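Local atomic coordinates of DyP-type peroxidase (Pleurotus ostreatus PC15, PDB entry 6FSK), a protein that probably uses heme b and peroxide to oxidise dyes and other substrates, probably including manganese(II). Residues 34-46 with 74-87. The protein carries 1 engineered substitution. Sequence-based numbering, arbitrary orientation.
Sequences FKANMAHFIPHIK and AVNVSFSHLGLQKL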
loop_
_atom_site.group_PDB
_atom_site.type_symbol
_atom_site.label_atom_id
_atom_site.label_comp_id
_atom_site.label_asym_id
_atom_site.label_seq_id
_atom_site.Cartn_x
_atom_site.Cartn_y
_atom_site.Cartn_z
ATOM N N PHE A 34 -26.699 11.136 10.802
ATOM C CA PHE A 34 -25.264 10.943 10.588
ATOM C C PHE A 34 -24.567 12.272 10.521
ATOM O O PHE A 34 -23.528 12.500 11.189
ATOM C CB PHE A 34 -24.988 10.136 9.310
ATOM C CG PHE A 34 -23.504 9.989 9.014
ATOM C CD1 PHE A 34 -22.773 9.061 9.697
ATOM C CD2 PHE A 34 -22.859 10.808 8.097
ATOM C CE1 PHE A 34 -21.395 8.947 9.479
ATOM C CE2 PHE A 34 -21.530 10.643 7.808
ATOM C CZ PHE A 34 -20.798 9.709 8.512
ATOM N N LYS A 35 -25.150 13.185 9.737
ATOM C CA LYS A 35 -24.499 14.502 9.592
ATOM C C LYS A 35 -24.536 15.263 10.861
ATOM O O LYS A 35 -23.595 15.893 11.235
ATOM C CB LYS A 35 -25.082 15.267 8.445
ATOM C CG LYS A 35 -24.891 14.655 7.082
ATOM C CD LYS A 35 -25.420 15.578 6.010
ATOM C CE LYS A 35 -25.395 14.874 4.702
ATOM N NZ LYS A 35 -25.544 15.770 3.526
ATOM N N ALA A 36 -25.614 15.153 11.671
ATOM C CA ALA A 36 -25.587 15.811 12.951
ATOM C C ALA A 36 -24.500 15.194 13.882
ATOM O O ALA A 36 -23.814 15.887 14.620
ATOM C CB ALA A 36 -26.986 15.720 13.602
ATOM N N ASN A 37 -24.367 13.824 13.888
ATOM C CA ASN A 37 -23.425 13.180 14.716
ATOM C C ASN A 37 -21.930 13.512 14.299
ATOM O O ASN A 37 -21.024 13.632 15.106
ATOM C CB ASN A 37 -23.625 11.657 14.650
ATOM C CG ASN A 37 -24.921 11.184 15.241
ATOM O OD1 ASN A 37 -25.653 11.919 15.974
ATOM N ND2 ASN A 37 -25.252 9.975 14.942
ATOM N N MET A 38 -21.778 13.711 13.007
ATOM C CA MET A 38 -20.490 14.043 12.427
ATOM C C MET A 38 -19.946 15.305 13.063
ATOM O O MET A 38 -18.755 15.453 13.305
ATOM C CB MET A 38 -20.543 14.247 10.951
ATOM C CG MET A 38 -20.429 12.958 10.157
ATOM S SD MET A 38 -18.837 12.101 10.257
ATOM C CE MET A 38 -17.707 13.226 9.400
ATOM N N ALA A 39 -20.810 16.221 13.424
ATOM C CA ALA A 39 -20.276 17.409 14.114
ATOM C C ALA A 39 -19.539 17.202 15.383
ATOM O O ALA A 39 -18.608 17.922 15.712
ATOM C CB ALA A 39 -21.427 18.404 14.318
ATOM N N HIS A 40 -19.941 16.178 16.135
ATOM C CA HIS A 40 -19.302 15.803 17.307
ATOM C C HIS A 40 -18.078 14.947 17.088
ATOM O O HIS A 40 -17.200 14.924 17.921
ATOM C CB HIS A 40 -20.281 15.039 18.183
ATOM C CG HIS A 40 -21.338 15.932 18.722
ATOM N ND1 HIS A 40 -22.600 15.991 18.191
ATOM C CD2 HIS A 40 -21.258 16.913 19.653
ATOM C CE1 HIS A 40 -23.290 16.920 18.835
ATOM N NE2 HIS A 40 -22.491 17.501 19.711
ATOM N N PHE A 41 -18.048 14.220 15.972
ATOM C CA PHE A 41 -16.910 13.377 15.609
ATOM C C PHE A 41 -15.713 14.208 15.127
ATOM O O PHE A 41 -14.582 13.900 15.482
ATOM C CB PHE A 41 -17.351 12.410 14.518
ATOM C CG PHE A 41 -16.248 11.473 13.992
ATOM C CD1 PHE A 41 -15.329 10.881 14.828
ATOM C CD2 PHE A 41 -16.192 11.243 12.673
ATOM C CE1 PHE A 41 -14.364 10.011 14.328
ATOM C CE2 PHE A 41 -15.251 10.351 12.156
ATOM C CZ PHE A 41 -14.315 9.813 13.003
ATOM N N ILE A 42 -15.950 15.237 14.335
ATOM C CA ILE A 42 -14.871 15.917 13.646
ATOM C C ILE A 42 -13.740 16.411 14.540
ATOM O O ILE A 42 -12.562 16.260 14.228
ATOM C CB ILE A 42 -15.443 17.013 12.689
ATOM C CG1 ILE A 42 -16.118 16.397 11.496
ATOM C CG2 ILE A 42 -14.323 18.011 12.245
ATOM C CD1 ILE A 42 -17.092 17.316 10.785
ATOM N N PRO A 43 -14.013 16.975 15.743
ATOM C CA PRO A 43 -12.932 17.410 16.619
ATOM C C PRO A 43 -12.005 16.339 17.151
ATOM O O PRO A 43 -10.954 16.673 17.662
ATOM C CB PRO A 43 -13.670 18.110 17.794
ATOM C CG PRO A 43 -14.944 18.422 17.256
ATOM C CD PRO A 43 -15.324 17.396 16.251
ATOM N N HIS A 44 -12.394 15.044 17.036
ATOM C CA HIS A 44 -11.539 13.924 17.347
ATOM C C HIS A 44 -10.524 13.538 16.243
ATOM O O HIS A 44 -9.585 12.779 16.550
ATOM C CB HIS A 44 -12.398 12.689 17.541
ATOM C CG HIS A 44 -13.114 12.654 18.846
ATOM N ND1 HIS A 44 -14.365 13.195 19.046
ATOM C CD2 HIS A 44 -12.726 12.144 20.030
ATOM C CE1 HIS A 44 -14.715 13.042 20.317
ATOM N NE2 HIS A 44 -13.750 12.381 20.932
ATOM N N ILE A 45 -10.681 14.052 15.042
ATOM C CA ILE A 45 -9.855 13.570 13.883
ATOM C C ILE A 45 -8.435 14.087 13.969
ATOM O O ILE A 45 -8.248 15.289 14.251
ATOM C CB ILE A 45 -10.515 13.939 12.570
ATOM C CG1 ILE A 45 -11.832 13.218 12.455
ATOM C CG2 ILE A 45 -9.637 13.604 11.341
ATOM C CD1 ILE A 45 -12.689 13.641 11.319
ATOM N N LYS A 46 -7.446 13.201 13.825
ATOM C CA LYS A 46 -6.053 13.630 13.874
ATOM C C LYS A 46 -5.637 14.313 12.571
ATOM O O LYS A 46 -5.840 13.776 11.454
ATOM C CB LYS A 46 -5.181 12.410 14.069
ATOM C CG LYS A 46 -3.688 12.646 14.239
ATOM C CD LYS A 46 -3.314 13.490 15.461
ATOM C CE LYS A 46 -3.770 12.924 16.781
ATOM N NZ LYS A 46 -3.423 13.786 18.019
ATOM N N ALA A 74 -5.335 7.649 17.776
ATOM C CA ALA A 74 -5.654 8.640 16.773
ATOM C C ALA A 74 -6.638 8.095 15.779
ATOM O O ALA A 74 -6.616 6.888 15.475
ATOM C CB ALA A 74 -4.419 9.046 16.044
ATOM N N VAL A 75 -7.451 8.988 15.226
ATOM C CA VAL A 75 -8.552 8.531 14.374
ATOM C C VAL A 75 -8.618 9.312 13.096
ATOM O O VAL A 75 -8.396 10.563 13.077
ATOM C CB VAL A 75 -9.915 8.652 15.111
ATOM C CG1 VAL A 75 -10.218 10.057 15.467
ATOM C CG2 VAL A 75 -11.067 8.110 14.293
ATOM N N ASN A 76 -8.907 8.628 12.006
ATOM C CA ASN A 76 -9.152 9.251 10.693
ATOM C C ASN A 76 -10.431 8.606 10.116
ATOM O O ASN A 76 -10.987 7.602 10.651
ATOM C CB ASN A 76 -7.999 9.018 9.684
ATOM C CG ASN A 76 -6.914 10.103 9.691
ATOM O OD1 ASN A 76 -6.154 10.170 8.719
ATOM N ND2 ASN A 76 -6.835 10.944 10.741
ATOM N N VAL A 77 -10.951 9.162 9.024
ATOM C CA VAL A 77 -12.209 8.756 8.429
ATOM C C VAL A 77 -12.156 8.871 6.912
ATOM O O VAL A 77 -11.537 9.836 6.397
ATOM C CB VAL A 77 -13.458 9.536 8.971
ATOM C CG1 VAL A 77 -13.423 11.016 8.502
ATOM C CG2 VAL A 77 -14.756 8.876 8.505
ATOM N N SER A 78 -12.787 7.969 6.147
ATOM C CA SER A 78 -12.710 8.012 4.712
ATOM C C SER A 78 -14.000 7.450 4.144
ATOM O O SER A 78 -14.626 6.617 4.806
ATOM C CB SER A 78 -11.441 7.270 4.267
ATOM O OG SER A 78 -10.968 7.607 2.984
ATOM N N PHE A 79 -14.409 7.945 2.998
ATOM C CA PHE A 79 -15.710 7.621 2.444
ATOM C C PHE A 79 -15.623 7.061 1.064
ATOM O O PHE A 79 -14.880 7.578 0.176
ATOM C CB PHE A 79 -16.605 8.896 2.375
ATOM C CG PHE A 79 -16.993 9.413 3.693
ATOM C CD1 PHE A 79 -18.132 8.930 4.321
ATOM C CD2 PHE A 79 -16.206 10.313 4.345
ATOM C CE1 PHE A 79 -18.472 9.360 5.584
ATOM C CE2 PHE A 79 -16.542 10.792 5.618
ATOM C CZ PHE A 79 -17.676 10.266 6.246
ATOM N N SER A 80 -16.429 6.012 0.790
ATOM C CA SER A 80 -16.458 5.468 -0.536
ATOM C C SER A 80 -17.395 6.222 -1.459
ATOM O O SER A 80 -18.170 7.045 -1.026
ATOM C CB SER A 80 -16.931 3.997 -0.490
ATOM O OG SER A 80 -18.346 3.982 -0.146
ATOM N N HIS A 81 -17.373 5.867 -2.740
ATOM C CA HIS A 81 -18.281 6.505 -3.683
ATOM C C HIS A 81 -19.703 6.180 -3.337
ATOM O O HIS A 81 -20.542 7.063 -3.321
ATOM C CB HIS A 81 -17.966 6.083 -5.067
ATOM C CG HIS A 81 -18.982 6.567 -6.071
ATOM N ND1 HIS A 81 -19.040 7.869 -6.511
ATOM C CD2 HIS A 81 -19.992 5.918 -6.662
ATOM C CE1 HIS A 81 -20.029 7.996 -7.386
ATOM N NE2 HIS A 81 -20.609 6.820 -7.516
ATOM N N LEU A 82 -19.924 4.947 -2.924
ATOM C CA LEU A 82 -21.279 4.596 -2.481
ATOM C C LEU A 82 -21.681 5.433 -1.294
ATOM O O LEU A 82 -22.874 5.799 -1.103
ATOM C CB LEU A 82 -21.339 3.117 -2.128
ATOM C CG LEU A 82 -21.179 2.185 -3.326
ATOM C CD1 LEU A 82 -20.753 0.806 -2.889
ATOM C CD2 LEU A 82 -22.434 2.119 -4.182
ATOM N N GLY A 83 -20.797 5.680 -0.377
ATOM C CA GLY A 83 -21.127 6.485 0.759
ATOM C C GLY A 83 -21.404 7.951 0.441
ATOM O O GLY A 83 -22.328 8.574 1.001
ATOM N N LEU A 84 -20.600 8.505 -0.449
ATOM C CA LEU A 84 -20.876 9.845 -0.969
ATOM C C LEU A 84 -22.251 9.920 -1.566
ATOM O O LEU A 84 -23.013 10.843 -1.224
ATOM C CB LEU A 84 -19.794 10.326 -1.966
ATOM C CG LEU A 84 -18.376 10.470 -1.312
ATOM C CD1 LEU A 84 -17.488 10.934 -2.480
ATOM C CD2 LEU A 84 -18.308 11.367 -0.141
ATOM N N GLN A 85 -22.571 8.971 -2.426
ATOM C CA GLN A 85 -23.927 8.920 -3.012
ATOM C C GLN A 85 -25.012 8.845 -1.919
ATOM O O GLN A 85 -26.063 9.575 -1.971
ATOM C CB GLN A 85 -24.051 7.754 -3.924
ATOM C CG GLN A 85 -23.162 7.798 -5.197
ATOM C CD GLN A 85 -23.754 8.566 -6.380
ATOM O OE1 GLN A 85 -23.418 9.741 -6.646
ATOM N NE2 GLN A 85 -24.632 7.895 -7.108
ATOM N N LYS A 86 -24.821 8.005 -0.915
ATOM C CA LYS A 86 -25.856 7.858 0.124
ATOM C C LYS A 86 -26.043 9.185 0.818
ATOM O O LYS A 86 -27.170 9.552 1.189
ATOM C CB LYS A 86 -25.422 6.794 1.150
ATOM C CG LYS A 86 -26.311 6.642 2.361
ATOM C CD LYS A 86 -27.643 5.998 1.956
ATOM C CE LYS A 86 -28.522 5.836 3.193
ATOM N NZ LYS A 86 -29.762 5.141 2.729
ATOM N N LEU A 87 -24.992 9.961 1.003
ATOM C CA LEU A 87 -25.035 11.207 1.714
ATOM C C LEU A 87 -25.549 12.403 0.804
ATOM O O LEU A 87 -25.607 13.495 1.294
ATOM C CB LEU A 87 -23.649 11.555 2.307
ATOM C CG LEU A 87 -23.113 10.641 3.419
ATOM C CD1 LEU A 87 -21.669 10.910 3.781
ATOM C CD2 LEU A 87 -23.949 10.762 4.674
HETATM O O HOH W 1 -7.220 11.499 16.597
#
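Phe41 points its ring edge at Val75 and Val77, CE1 standing 3.8 Å from Val75 CG2 and CE2 3.7 Å from Val77 CB; with CG anti to the backbone N (chi1 178°), the ring reaches across between these two valines. Ile45, just past the helix, extends its CD1 to Val77 CG1, and its CG1 lies above the rim of one face of the Phe41 ring. Farther along, Phe34 and Phe79 approach from opposite directions, Phe34 CZ lying at the edge of the Phe79 ring, 3.8 Å from Phe79 CE1. Met38 CG sits over one face of the Phe34 ring, toward its rim, while Leu87, following helix 81-86, meets Phe34 at about a right angle, its CD2 3.6 Å from Phe34 CD2.

Polar bonds lie at the two ends. At one, Lys46 N donates to Val75 O (2.9 Å), and the Asn76 amide turns back so that ND2 bridges two carbonyls: it donates to Val75 O of its own strand from above the carbonyl plane, and to Lys46 O, on a lone pair, at 3.1 Å. Asn76 OD1 accepts from Asp11 N. A leucine in place of Asn76 would probably leave Lys46 O without this donor, Val75 O with Lys46 N as the one remaining of these two donors, and Asp11 N without its acceptor. A water accepts from Val75 N and donates to His44 O. At the other end, the extended Lys35 chain carries NZ to Leu87 O (3.2 Å), in the carbonyl plane.

Lys46 NZ forms a salt bridge with Asp54. Helix 34-41 packs on one face of the antiparallel sheet of the ferredoxin-like DyP domain, roughly antiparallel to strand 74-80 (150°), which runs between strands 134-140 and 462-472; helix 144-156 packs on Phe41 and His44, helix 475-481 on Met38 and Ile45.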